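Local coordinates for protein Apc35852 (Geobacillus stearothermophilus, PDB 1U9C) that is of unknown function but belongs to the DJ-1/PfpI family, whose members include chaperones, proteases and related enzymes that use a reactive cysteine, at residues A[91-96]-A[112-117]; A[7-12]-A[80-85]; A[122-127]-A[214-219]. All coordinates share one frame; numbering follows the deposited sequence.

Contact 1: A[91-96]-A[112-117]; sequences DAIFLP and QYVLQQ
Ile-93 reaches from the strand 92-95 to the helix 109-120, where Val-114 and Leu-115 receive it, and its path illustrates how a single branched side chain can serve two neighbours. The side chain leaves the backbone toward the helix, and at CB it divides. The short branch, CG2, ends against one methyl of Leu-115, with Ile-93 CG2 lying 4.1 Å from Leu-115 CD2. The long branch starts with CG1 anti to the backbone nitrogen (chi1 -176°) and stays extended beyond it, which carries CD1 out to the helix. At the tip, Ile-93 CD1 meets Val-114 CG1 at 3.8 Å and lies 4.1 Å from Leu-115 CD2, so this last methyl straddles two consecutive helical residues while Leu-115 CD2 touches both arms of the isoleucine. The two side chains of Ile-93 and Leu-115 cross at nearly a right angle.

The elements in contact are the first strand and the helix of a beta-alpha-beta crossover: the helix 109-120 leads on to strand 124-127, the parallel neighbour of 92-95 in the central sheet of this Rossmann-like alpha/beta fold. The segment axes pass 10.1 Å apart at 137°, so the helix runs roughly counter to the strand. Leu-95, two residues along and on the same face, adds a lighter touch from Leu-95 CD1 to Leu-115 CD2 at 4.3 Å. No hydrogen bond joins the segments. Beside them, Leu-9 and Val-11 of strand 7-12 pack on Ile-93 and Leu-95 respectively, while Phe-94, between the two, touches Thr-212 of the helix 209-221.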
ATOM      1  N   ASP A  91       3.966   9.567 -11.258  1.00 20.69           N
ATOM      2  CA  ASP A  91       4.529   8.439 -11.984  1.00 20.66           C
ATOM      3  C   ASP A  91       4.245   7.117 -11.324  1.00 18.15           C
ATOM      4  O   ASP A  91       4.239   6.086 -11.953  1.00 20.69           O
ATOM      5  CB  ASP A  91       6.007   8.663 -12.128  1.00 20.99           C
ATOM      6  CG  ASP A  91       6.287   9.953 -12.783  1.00 22.44           C
ATOM      7  OD1 ASP A  91       6.218  10.007 -14.047  1.00 24.81           O
ATOM      8  OD2 ASP A  91       6.611  11.002 -12.182  1.00 22.99           O
ATOM      9  N   ALA A  92       4.006   7.133 -10.006  1.00 19.37           N
ATOM     10  CA  ALA A  92       3.769   5.920  -9.218  1.00 19.17           C
ATOM     11  C   ALA A  92       2.842   6.229  -8.038  1.00 20.03           C
ATOM     12  O   ALA A  92       2.919   7.361  -7.490  1.00 19.51           O
ATOM     13  CB  ALA A  92       5.053   5.267  -8.691  1.00 20.40           C
ATOM     14  N   ILE A  93       2.084   5.233  -7.607  1.00 19.45           N
ATOM     15  CA  ILE A  93       1.339   5.313  -6.316  1.00 19.61           C
ATOM     16  C   ILE A  93       1.844   4.136  -5.517  1.00 19.01           C
ATOM     17  O   ILE A  93       2.077   3.022  -6.013  1.00 20.66           O
ATOM     18  CB  ILE A  93      -0.195   5.269  -6.573  1.00 19.35           C
ATOM     19  CG1 ILE A  93      -0.929   5.455  -5.244  1.00 20.49           C
ATOM     20  CG2 ILE A  93      -0.659   4.009  -7.253  1.00 20.07           C
ATOM     21  CD1 ILE A  93      -2.460   5.597  -5.471  1.00 21.10           C
ATOM     22  N   PHE A  94       1.988   4.397  -4.194  1.00 20.10           N
ATOM     23  CA  PHE A  94       2.461   3.413  -3.233  1.00 18.45           C
ATOM     24  C   PHE A  94       1.511   3.338  -2.041  1.00 20.25           C
ATOM     25  O   PHE A  94       1.275   4.357  -1.415  1.00 19.85           O
ATOM     26  CB  PHE A  94       3.874   3.823  -2.782  1.00 20.50           C
ATOM     27  CG  PHE A  94       4.625   2.725  -2.080  1.00 20.32           C
ATOM     28  CD1 PHE A  94       5.562   1.958  -2.749  1.00 21.05           C
ATOM     29  CD2 PHE A  94       4.352   2.385  -0.748  1.00 20.62           C
ATOM     30  CE1 PHE A  94       6.218   0.929  -2.110  1.00 20.88           C
ATOM     31  CE2 PHE A  94       5.017   1.346  -0.138  1.00 21.06           C
ATOM     32  CZ  PHE A  94       5.949   0.633  -0.849  1.00 21.44           C
ATOM     33  N   LEU A  95       1.034   2.142  -1.751  1.00 18.32           N
ATOM     34  CA  LEU A  95       0.088   1.881  -0.647  1.00 18.30           C
ATOM     35  C   LEU A  95       0.705   1.057   0.438  1.00 18.65           C
ATOM     36  O   LEU A  95       0.774  -0.164   0.335  1.00 19.41           O
ATOM     37  CB  LEU A  95      -1.153   1.133  -1.200  1.00 19.88           C
ATOM     38  CG  LEU A  95      -1.916   1.817  -2.321  1.00 21.99           C
ATOM     39  CD1 LEU A  95      -3.132   0.973  -2.717  1.00 22.18           C
ATOM     40  CD2 LEU A  95      -2.252   3.163  -2.078  1.00 22.72           C
ATOM     41  N   PRO A  96       1.205   1.694   1.500  1.00 18.47           N
ATOM     42  CA  PRO A  96       1.592   0.947   2.670  1.00 19.73           C
ATOM     43  C   PRO A  96       0.373   0.274   3.292  1.00 19.50           C
ATOM     44  O   PRO A  96      -0.773   0.588   3.033  1.00 20.69           O
ATOM     45  CB  PRO A  96       2.110   2.048   3.600  1.00 20.51           C
ATOM     46  CG  PRO A  96       2.517   3.163   2.693  1.00 20.10           C
ATOM     47  CD  PRO A  96       1.410   3.126   1.680  1.00 18.85           C
ATOM     48  N   GLN A 112     -10.460   4.160  -5.334  1.00 19.92           N
ATOM     49  CA  GLN A 112     -10.777   3.316  -6.499  1.00 20.09           C
ATOM     50  C   GLN A 112     -10.606   4.107  -7.787  1.00 20.79           C
ATOM     51  O   GLN A 112     -10.042   3.616  -8.754  1.00 21.71           O
ATOM     52  CB  GLN A 112     -12.195   2.778  -6.413  1.00 20.07           C
ATOM     53  CG  GLN A 112     -12.419   1.647  -5.390  1.00 21.68           C
ATOM     54  CD  GLN A 112     -13.889   1.359  -5.216  1.00 21.14           C
ATOM     55  OE1 GLN A 112     -14.727   1.827  -5.995  1.00 24.71           O
ATOM     56  NE2 GLN A 112     -14.203   0.643  -4.157  1.00 23.58           N
ATOM     57  N   TYR A 113     -11.073   5.339  -7.771  1.00 20.95           N
ATOM     58  CA  TYR A 113     -10.959   6.200  -8.932  1.00 21.40           C
ATOM     59  C   TYR A 113      -9.507   6.523  -9.275  1.00 20.76           C
ATOM     60  O   TYR A 113      -9.074   6.439 -10.404  1.00 21.38           O
ATOM     61  CB  TYR A 113     -11.703   7.501  -8.658  1.00 23.25           C
ATOM     62  CG  TYR A 113     -11.627   8.420  -9.839  1.00 24.82           C
ATOM     63  CD1 TYR A 113     -12.572   8.345 -10.853  1.00 26.66           C
ATOM     64  CD2 TYR A 113     -10.645   9.370  -9.939  1.00 26.01           C
ATOM     65  CE1 TYR A 113     -12.506   9.189 -11.952  1.00 29.03           C
ATOM     66  CE2 TYR A 113     -10.554  10.196 -11.045  1.00 26.64           C
ATOM     67  CZ  TYR A 113     -11.499  10.111 -12.035  1.00 26.96           C
ATOM     68  OH  TYR A 113     -11.410  10.963 -13.127  1.00 30.16           O
ATOM     69  N   VAL A 114      -8.703   6.864  -8.275  1.00 19.95           N
ATOM     70  CA  VAL A 114      -7.287   7.078  -8.444  1.00 19.85           C
ATOM     71  C   VAL A 114      -6.597   5.853  -8.986  1.00 20.54           C
ATOM     72  O   VAL A 114      -5.855   5.985  -9.983  1.00 20.52           O
ATOM     73  CB  VAL A 114      -6.679   7.574  -7.111  1.00 20.80           C
ATOM     74  CG1 VAL A 114      -5.197   7.610  -7.232  1.00 20.96           C
ATOM     75  CG2 VAL A 114      -7.194   8.964  -6.775  1.00 19.90           C
ATOM     76  N   LEU A 115      -6.795   4.665  -8.437  1.00 19.63           N
ATOM     77  CA  LEU A 115      -6.101   3.468  -8.887  1.00 21.43           C
ATOM     78  C   LEU A 115      -6.543   3.166 -10.325  1.00 20.61           C
ATOM     79  O   LEU A 115      -5.710   2.752 -11.127  1.00 20.40           O
ATOM     80  CB  LEU A 115      -6.404   2.292  -7.979  1.00 20.55           C
ATOM     81  CG  LEU A 115      -5.696   2.355  -6.633  1.00 21.34           C
ATOM     82  CD1 LEU A 115      -6.305   1.409  -5.674  1.00 22.03           C
ATOM     83  CD2 LEU A 115      -4.199   2.089  -6.780  1.00 22.42           C
ATOM     84  N   GLN A 116      -7.809   3.366 -10.638  1.00 21.04           N
ATOM     85  CA  GLN A 116      -8.258   3.155 -12.028  1.00 21.56           C
ATOM     86  C   GLN A 116      -7.488   4.011 -12.999  1.00 21.45           C
ATOM     87  O   GLN A 116      -7.040   3.528 -14.082  1.00 21.15           O
ATOM     88  CB  GLN A 116      -9.741   3.466 -12.131  1.00 21.27           C
ATOM     89  CG  GLN A 116     -10.326   3.409 -13.578  1.00 23.83           C
ATOM     90  CD  GLN A 116     -11.811   3.448 -13.615  1.00 26.25           C
ATOM     91  OE1 GLN A 116     -12.422   4.396 -14.128  1.00 35.21           O
ATOM     92  NE2 GLN A 116     -12.423   2.398 -13.124  1.00 24.63           N
ATOM     93  N   GLN A 117      -7.308   5.284 -12.677  1.00 20.59           N
ATOM     94  CA  GLN A 117      -6.581   6.147 -13.589  1.00 21.72           C
ATOM     95  C   GLN A 117      -5.121   5.771 -13.714  1.00 21.43           C
ATOM     96  O   GLN A 117      -4.529   5.792 -14.824  1.00 21.19           O
ATOM     97  CB  GLN A 117      -6.722   7.597 -13.171  1.00 22.36           C
ATOM     98  CG  GLN A 117      -8.101   8.071 -13.286  1.00 26.07           C
ATOM     99  CD  GLN A 117      -8.582   8.139 -14.740  1.00 29.14           C
ATOM    100  OE1 GLN A 117      -7.914   8.757 -15.550  1.00 31.68           O
ATOM    101  NE2 GLN A 117      -9.657   7.478 -15.045  1.00 32.54           N
TER

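Contact 2: A[7-12]-A[80-85]; sequences RVLMVV and ARLSKD
Leu-82 meets Val-11 methyl to methyl, and apolar contact of this kind accounts for the whole interface. Both ends of the leucine fork are used on one valine: Leu-82 CD1 lies 4.0 Å from Val-11 CG2, and Leu-82 CD2 lies 4.2 Å from Val-11 CG1. The two side chains cross at about a right angle, with each methyl of one against a methyl of the other. Leu-82 has CG anti to its backbone nitrogen (chi1 -174°), extending the fork toward the strand. A looser touch comes from Leu-9, whose CD2 stands 4.3 Å from Leu-82 CD1.

Polar interactions belong to the segments separately. Just past the leucine, Ser-83 OG accepts a hydrogen bond from Asp-85 N at 3.0 Å, an ST turn at the start of the 3-10 segment. Charged partners lie farther out: Lys-84 NZ pairs with Glu-109, and Lys-84 makes a cation-pi contact with Tyr-113, whereas Arg-7 NE pairs with Asp-44.

Strand 80-81 borders strand 44-49 at the edge of the central sheet, and the chain beyond it passes over strand 7-12, an example of how a chain leaving a sheet can still cover it. With three buried side chains and no hydrogen bond across, this crossing is probably held by exclusion of water and by the fit of methyls, while direction-dependent bonds shape the turn next to it.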
ATOM      1  N   ARG A   7       7.644  11.694  -9.602  1.00 23.10           N
ATOM      2  CA  ARG A   7       6.729  12.043  -8.527  1.00 24.40           C
ATOM      3  C   ARG A   7       6.009  10.796  -8.085  1.00 22.17           C
ATOM      4  O   ARG A   7       5.476  10.027  -8.874  1.00 21.41           O
ATOM      5  CB  ARG A   7       5.709  13.080  -8.959  1.00 25.13           C
ATOM      6  CG  ARG A   7       6.241  14.424  -9.489  1.00 27.72           C
ATOM      7  CD  ARG A   7       5.170  15.467  -9.707  1.00 30.16           C
ATOM      8  NE  ARG A   7       4.524  15.886  -8.453  1.00 34.28           N
ATOM      9  CZ  ARG A   7       3.209  16.102  -8.251  1.00 33.98           C
ATOM     10  NH1 ARG A   7       2.275  15.909  -9.177  1.00 36.14           N
ATOM     11  NH2 ARG A   7       2.821  16.500  -7.042  1.00 38.13           N
ATOM     12  N   VAL A   8       5.976  10.588  -6.786  1.00 22.14           N
ATOM     13  CA  VAL A   8       5.357   9.420  -6.147  1.00 20.85           C
ATOM     14  C   VAL A   8       4.254   9.886  -5.202  1.00 21.05           C
ATOM     15  O   VAL A   8       4.479  10.740  -4.354  1.00 21.85           O
ATOM     16  CB  VAL A   8       6.366   8.526  -5.387  1.00 22.22           C
ATOM     17  CG1 VAL A   8       5.701   7.354  -4.771  1.00 21.76           C
ATOM     18  CG2 VAL A   8       7.477   8.085  -6.310  1.00 22.03           C
ATOM     19  N   LEU A   9       3.080   9.288  -5.345  1.00 19.45           N
ATOM     20  CA  LEU A   9       1.956   9.518  -4.432  1.00 20.05           C
ATOM     21  C   LEU A   9       1.925   8.366  -3.427  1.00 19.34           C
ATOM     22  O   LEU A   9       1.828   7.209  -3.827  1.00 20.79           O
ATOM     23  CB  LEU A   9       0.641   9.539  -5.211  1.00 19.89           C
ATOM     24  CG  LEU A   9      -0.628   9.650  -4.373  1.00 20.42           C
ATOM     25  CD1 LEU A   9      -0.694  10.973  -3.640  1.00 20.01           C
ATOM     26  CD2 LEU A   9      -1.840   9.434  -5.269  1.00 21.10           C
ATOM     27  N   MET A  10       2.005   8.663  -2.134  1.00 19.68           N
ATOM     28  CA  MET A  10       1.850   7.628  -1.101  1.00 19.22           C
ATOM     29  C   MET A  10       0.537   7.792  -0.386  1.00 20.76           C
ATOM     30  O   MET A  10       0.206   8.956  -0.079  1.00 21.02           O
ATOM     31  CB  MET A  10       3.001   7.701  -0.104  1.00 20.45           C
ATOM     32  CG  MET A  10       4.369   7.481  -0.781  1.00 19.75           C
ATOM     33  SD  MET A  10       5.762   7.353   0.377  1.00 21.56           S
ATOM     34  CE  MET A  10       5.515   5.703   1.012  1.00 23.84           C
ATOM     35  N   VAL A  11      -0.224   6.717  -0.207  1.00 19.69           N
ATOM     36  CA  VAL A  11      -1.539   6.839   0.426  1.00 19.65           C
ATOM     37  C   VAL A  11      -1.611   5.854   1.565  1.00 18.40           C
ATOM     38  O   VAL A  11      -1.391   4.664   1.405  1.00 19.23           O
ATOM     39  CB  VAL A  11      -2.673   6.573  -0.578  1.00 20.67           C
ATOM     40  CG1 VAL A  11      -4.017   6.861   0.086  1.00 21.49           C
ATOM     41  CG2 VAL A  11      -2.552   7.410  -1.833  1.00 21.05           C
ATOM     42  N   VAL A  12      -1.936   6.371   2.761  1.00 18.75           N
ATOM     43  CA  VAL A  12      -2.043   5.567   3.960  1.00 19.41           C
ATOM     44  C   VAL A  12      -3.444   5.662   4.602  1.00 18.80           C
ATOM     45  O   VAL A  12      -4.238   6.555   4.374  1.00 19.19           O
ATOM     46  CB  VAL A  12      -0.949   5.947   4.995  1.00 19.31           C
ATOM     47  CG1 VAL A  12       0.413   5.761   4.381  1.00 19.93           C
ATOM     48  CG2 VAL A  12      -1.133   7.394   5.518  1.00 20.57           C
ATOM     49  N   ALA A  80      -1.899  15.129   3.421  1.00 20.25           N
ATOM     50  CA  ALA A  80      -2.933  15.638   2.528  1.00 20.43           C
ATOM     51  C   ALA A  80      -4.119  14.685   2.506  1.00 20.63           C
ATOM     52  O   ALA A  80      -3.954  13.483   2.636  1.00 22.38           O
ATOM     53  CB  ALA A  80      -2.371  15.800   1.139  1.00 20.90           C
ATOM     54  N   ARG A  81      -5.324  15.198   2.292  1.00 20.45           N
ATOM     55  CA  ARG A  81      -6.475  14.370   2.128  1.00 20.29           C
ATOM     56  C   ARG A  81      -6.554  13.929   0.686  1.00 20.63           C
ATOM     57  O   ARG A  81      -6.655  14.755  -0.215  1.00 20.99           O
ATOM     58  CB  ARG A  81      -7.702  15.173   2.492  1.00 20.62           C
ATOM     59  CG  ARG A  81      -8.988  14.423   2.401  1.00 20.51           C
ATOM     60  CD  ARG A  81     -10.170  15.201   2.980  1.00 23.81           C
ATOM     61  NE  ARG A  81     -10.387  16.501   2.361  1.00 26.46           N
ATOM     62  CZ  ARG A  81     -11.219  16.724   1.345  1.00 29.44           C
ATOM     63  NH1 ARG A  81     -11.940  15.739   0.836  1.00 31.41           N
ATOM     64  NH2 ARG A  81     -11.369  17.956   0.841  1.00 28.06           N
ATOM     65  N   LEU A  82      -6.602  12.632   0.428  1.00 20.38           N
ATOM     66  CA  LEU A  82      -6.620  12.142  -0.922  1.00 20.50           C
ATOM     67  C   LEU A  82      -7.803  12.749  -1.687  1.00 21.71           C
ATOM     68  O   LEU A  82      -8.903  12.749  -1.213  1.00 21.92           O
ATOM     69  CB  LEU A  82      -6.791  10.634  -0.913  1.00 21.23           C
ATOM     70  CG  LEU A  82      -6.702   9.924  -2.257  1.00 20.72           C
ATOM     71  CD1 LEU A  82      -5.349  10.079  -2.837  1.00 22.14           C
ATOM     72  CD2 LEU A  82      -7.172   8.509  -2.106  1.00 21.71           C
ATOM     73  N   SER A  83      -7.536  13.138  -2.917  1.00 20.95           N
ATOM     74  CA  SER A  83      -8.535  13.750  -3.852  1.00 21.52           C
ATOM     75  C   SER A  83      -8.491  13.016  -5.167  1.00 21.53           C
ATOM     76  O   SER A  83      -7.492  12.460  -5.566  1.00 21.91           O
ATOM     77  CB  SER A  83      -8.134  15.209  -4.089  1.00 24.83           C
ATOM     78  OG  SER A  83      -8.857  15.829  -5.101  1.00 28.63           O
ATOM     79  N   LYS A  84      -9.597  13.124  -5.927  1.00 22.25           N
ATOM     80  CA  LYS A  84      -9.562  12.677  -7.330  1.00 23.59           C
ATOM     81  C   LYS A  84      -8.547  13.435  -8.180  1.00 21.17           C
ATOM     82  O   LYS A  84      -8.014  12.881  -9.132  1.00 22.86           O
ATOM     83  CB  LYS A  84     -10.938  12.710  -7.954  1.00 23.89           C
ATOM     84  CG  LYS A  84     -11.870  11.732  -7.326  1.00 24.75           C
ATOM     85  CD  LYS A  84     -13.209  11.586  -8.067  1.00 26.71           C
ATOM     86  CE  LYS A  84     -14.082  10.529  -7.356  1.00 27.30           C
ATOM     87  NZ  LYS A  84     -15.510  10.612  -7.756  1.00 30.15           N
ATOM     88  N   ASP A  85      -8.169  14.642  -7.756  1.00 22.42           N
ATOM     89  CA  ASP A  85      -7.088  15.393  -8.417  1.00 23.61           C
ATOM     90  C   ASP A  85      -5.748  14.619  -8.395  1.00 23.00           C
ATOM     91  O   ASP A  85      -4.886  14.772  -9.235  1.00 24.50           O
ATOM     92  CB  ASP A  85      -6.903  16.783  -7.765  1.00 24.44           C
ATOM     93  CG  ASP A  85      -8.066  17.711  -7.978  1.00 31.41           C
ATOM     94  OD1 ASP A  85      -8.865  17.453  -8.894  1.00 32.97           O
ATOM     95  OD2 ASP A  85      -8.242  18.729  -7.271  1.00 36.38           O
TER

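Contact 3: A[122-127]-A[214-219]; sequences GRIIAA and EKVVAA
Ala-126 and Val-216 press against each other where strand 124-127 faces the helix 209-221. Ala-126 CB stands only 3.5 Å from Val-216 CG2, tighter than a usual carbon-carbon contact, and the facing CA atoms of these two residues are 7.1 Å apart. Val-216 uses the methyl that lies anti to its carbonyl carbon, CG2, for this touch. The second close point lies about one helical turn on, where Ile-124 CD1 meets Ala-219 CB at 3.6 Å; Ile-124 CG1 follows at 4.0 Å from Ala-219 CB. In each pair a branched side chain is matched with an alanine, on the strand in one case and on the helix in the other, so that small residues let sheet and helix come close.

Elsewhere the packing relaxes. Ile-124 CG2 and Val-216 CG2 approach to 4.3 Å, and between the two strand residues Ile-125 points to the opposite face, packing on Leu-115 and Phe-118 of the helix 109-120. On the helix, Glu-214 is exposed and Ala-218 partly so, while Lys-215 sends NZ to Ser-194 OG. At the other end of the strand segment, Gly-122 closes the preceding helix in a Schellman motif, its carbonyl accepting from Arg-223.

The segment axes run 9.5 Å apart and almost antiparallel, at 173°. A central strand covered by helices on both faces is the layout of the alpha/beta sandwich of the DJ-1/PfpI family, and here the strand leads toward Cys-129, found as 3-sulfinoalanine.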
ATOM      1  N   GLY A 122      -0.970   3.451 -17.383  1.00 18.40           N
ATOM      2  CA  GLY A 122       0.279   2.719 -17.485  1.00 19.67           C
ATOM      3  C   GLY A 122       1.302   3.113 -16.434  1.00 19.48           C
ATOM      4  O   GLY A 122       2.444   2.862 -16.626  1.00 20.47           O
ATOM      5  N   ARG A 123       0.830   3.676 -15.338  1.00 19.76           N
ATOM      6  CA  ARG A 123       1.747   4.122 -14.304  1.00 19.54           C
ATOM      7  C   ARG A 123       1.940   2.987 -13.296  1.00 19.41           C
ATOM      8  O   ARG A 123       1.285   1.950 -13.326  1.00 20.62           O
ATOM      9  CB  ARG A 123       1.156   5.437 -13.750  1.00 21.67           C
ATOM     10  CG  ARG A 123       1.419   6.622 -14.855  1.00 26.35           C
ATOM     11  CD  ARG A 123       0.790   7.948 -14.525  1.00 28.04           C
ATOM     12  NE  ARG A 123       1.631   9.109 -14.855  0.50 31.69           N
ATOM     13  CZ  ARG A 123       1.207  10.385 -14.910  0.50 32.66           C
ATOM     14  NH1 ARG A 123      -0.060  10.708 -14.676  0.50 34.00           N
ATOM     15  NH2 ARG A 123       2.072  11.356 -15.169  0.50 33.74           N
ATOM     16  N   ILE A 124       2.893   3.190 -12.417  1.00 19.99           N
ATOM     17  CA  ILE A 124       3.277   2.136 -11.493  1.00 19.99           C
ATOM     18  C   ILE A 124       2.323   2.155 -10.273  1.00 21.67           C
ATOM     19  O   ILE A 124       2.000   3.232  -9.734  1.00 19.47           O
ATOM     20  CB  ILE A 124       4.705   2.377 -11.063  1.00 21.61           C
ATOM     21  CG1 ILE A 124       5.659   2.279 -12.254  1.00 20.58           C
ATOM     22  CG2 ILE A 124       5.055   1.433  -9.912  1.00 21.54           C
ATOM     23  CD1 ILE A 124       6.832   3.119 -12.143  1.00 27.04           C
ATOM     24  N   ILE A 125       1.791   0.986  -9.946  1.00 19.24           N
ATOM     25  CA  ILE A 125       0.962   0.821  -8.763  1.00 20.20           C
ATOM     26  C   ILE A 125       1.671  -0.172  -7.865  1.00 18.68           C
ATOM     27  O   ILE A 125       2.043  -1.286  -8.272  1.00 21.26           O
ATOM     28  CB  ILE A 125      -0.394   0.223  -9.128  1.00 19.66           C
ATOM     29  CG1 ILE A 125      -1.192   1.235  -9.978  1.00 21.96           C
ATOM     30  CG2 ILE A 125      -1.155  -0.112  -7.816  1.00 20.94           C
ATOM     31  CD1 ILE A 125      -2.532   0.699 -10.506  1.00 22.46           C
ATOM     32  N   ALA A 126       1.980   0.257  -6.621  1.00 20.28           N
ATOM     33  CA  ALA A 126       2.704  -0.593  -5.675  1.00 19.01           C
ATOM     34  C   ALA A 126       1.971  -0.660  -4.345  1.00 20.58           C
ATOM     35  O   ALA A 126       1.394   0.344  -3.940  1.00 20.29           O
ATOM     36  CB  ALA A 126       4.084  -0.066  -5.463  1.00 20.67           C
ATOM     37  N   ALA A 127       2.060  -1.776  -3.664  1.00 19.61           N
ATOM     38  CA  ALA A 127       1.374  -1.897  -2.370  1.00 20.63           C
ATOM     39  C   ALA A 127       2.067  -2.964  -1.574  1.00 21.18           C
ATOM     40  O   ALA A 127       2.506  -4.013  -2.117  1.00 23.57           O
ATOM     41  CB  ALA A 127      -0.077  -2.268  -2.597  1.00 21.40           C
ATOM     42  N   GLU A 214      12.238  -0.749  -3.855  1.00 21.92           N
ATOM     43  CA  GLU A 214      13.314  -0.818  -4.828  1.00 22.64           C
ATOM     44  C   GLU A 214      12.822  -1.270  -6.193  1.00 21.79           C
ATOM     45  O   GLU A 214      13.368  -0.881  -7.254  1.00 21.61           O
ATOM     46  CB  GLU A 214      14.457  -1.705  -4.304  1.00 24.24           C
ATOM     47  CG  GLU A 214      15.143  -1.146  -3.064  1.00 25.39           C
ATOM     48  CD  GLU A 214      15.897   0.163  -3.287  1.00 30.89           C
ATOM     49  OE1 GLU A 214      16.083   0.567  -4.460  1.00 33.91           O
ATOM     50  OE2 GLU A 214      16.341   0.791  -2.286  1.00 36.21           O
ATOM     51  N   LYS A 215      11.785  -2.085  -6.235  1.00 21.01           N
ATOM     52  CA  LYS A 215      11.147  -2.396  -7.504  1.00 21.43           C
ATOM     53  C   LYS A 215      10.509  -1.179  -8.168  1.00 19.88           C
ATOM     54  O   LYS A 215      10.547  -1.038  -9.382  1.00 20.46           O
ATOM     55  CB  LYS A 215      10.116  -3.547  -7.387  1.00 21.75           C
ATOM     56  CG  LYS A 215      10.741  -4.959  -7.249  1.00 24.06           C
ATOM     57  CD  LYS A 215       9.710  -6.059  -6.914  1.00 22.63           C
ATOM     58  CE  LYS A 215      10.314  -7.460  -6.978  1.00 24.69           C
ATOM     59  NZ  LYS A 215      11.302  -7.730  -5.871  1.00 22.79           N
ATOM     60  N   VAL A 216       9.895  -0.314  -7.342  1.00 19.98           N
ATOM     61  CA  VAL A 216       9.329   0.950  -7.848  1.00 19.54           C
ATOM     62  C   VAL A 216      10.424   1.783  -8.439  1.00 19.23           C
ATOM     63  O   VAL A 216      10.287   2.307  -9.528  1.00 19.32           O
ATOM     64  CB  VAL A 216       8.525   1.665  -6.761  1.00 20.40           C
ATOM     65  CG1 VAL A 216       8.081   3.022  -7.216  1.00 20.49           C
ATOM     66  CG2 VAL A 216       7.336   0.788  -6.349  1.00 20.51           C
ATOM     67  N   VAL A 217      11.525   1.923  -7.726  1.00 19.26           N
ATOM     68  CA  VAL A 217      12.653   2.711  -8.215  1.00 19.59           C
ATOM     69  C   VAL A 217      13.150   2.176  -9.562  1.00 18.70           C
ATOM     70  O   VAL A 217      13.357   2.924 -10.487  1.00 19.42           O
ATOM     71  CB  VAL A 217      13.850   2.726  -7.170  1.00 19.84           C
ATOM     72  CG1 VAL A 217      15.117   3.300  -7.773  1.00 21.05           C
ATOM     73  CG2 VAL A 217      13.452   3.482  -5.919  1.00 21.48           C
ATOM     74  N   ALA A 218      13.279   0.848  -9.666  1.00 20.52           N
ATOM     75  CA  ALA A 218      13.747   0.258 -10.922  1.00 20.10           C
ATOM     76  C   ALA A 218      12.795   0.556 -12.069  1.00 20.19           C
ATOM     77  O   ALA A 218      13.224   0.965 -13.147  1.00 19.40           O
ATOM     78  CB  ALA A 218      13.873  -1.269 -10.807  1.00 20.94           C
ATOM     79  N   ALA A 219      11.482   0.380 -11.820  1.00 18.78           N
ATOM     80  CA  ALA A 219      10.502   0.710 -12.851  1.00 19.62           C
ATOM     81  C   ALA A 219      10.535   2.193 -13.251  1.00 19.90           C
ATOM     82  O   ALA A 219      10.406   2.523 -14.440  1.00 21.23           O
ATOM     83  CB  ALA A 219       9.125   0.323 -12.396  1.00 19.94           C
TER

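The three contacts follow one another along the chain in the order 2, 1, 3, each closing before the next opens, and all reach the same central sheet. Strands 7-12, 92-95 and 124-127 are successive parallel neighbours in it, so contact 1 lies between the others: its centre is about 8 Å from that of contact 2 and about 11 Å from that of contact 3, while the centres of contacts 2 and 3 are about 15 Å apart and the two do not touch. Backbone hydrogen bonds join the strands, as from Phe-94 N to Leu-9 O at 2.8 Å. Contacts 1 and 2 cover one face, contact 3 the other, giving the sheet two packed sides.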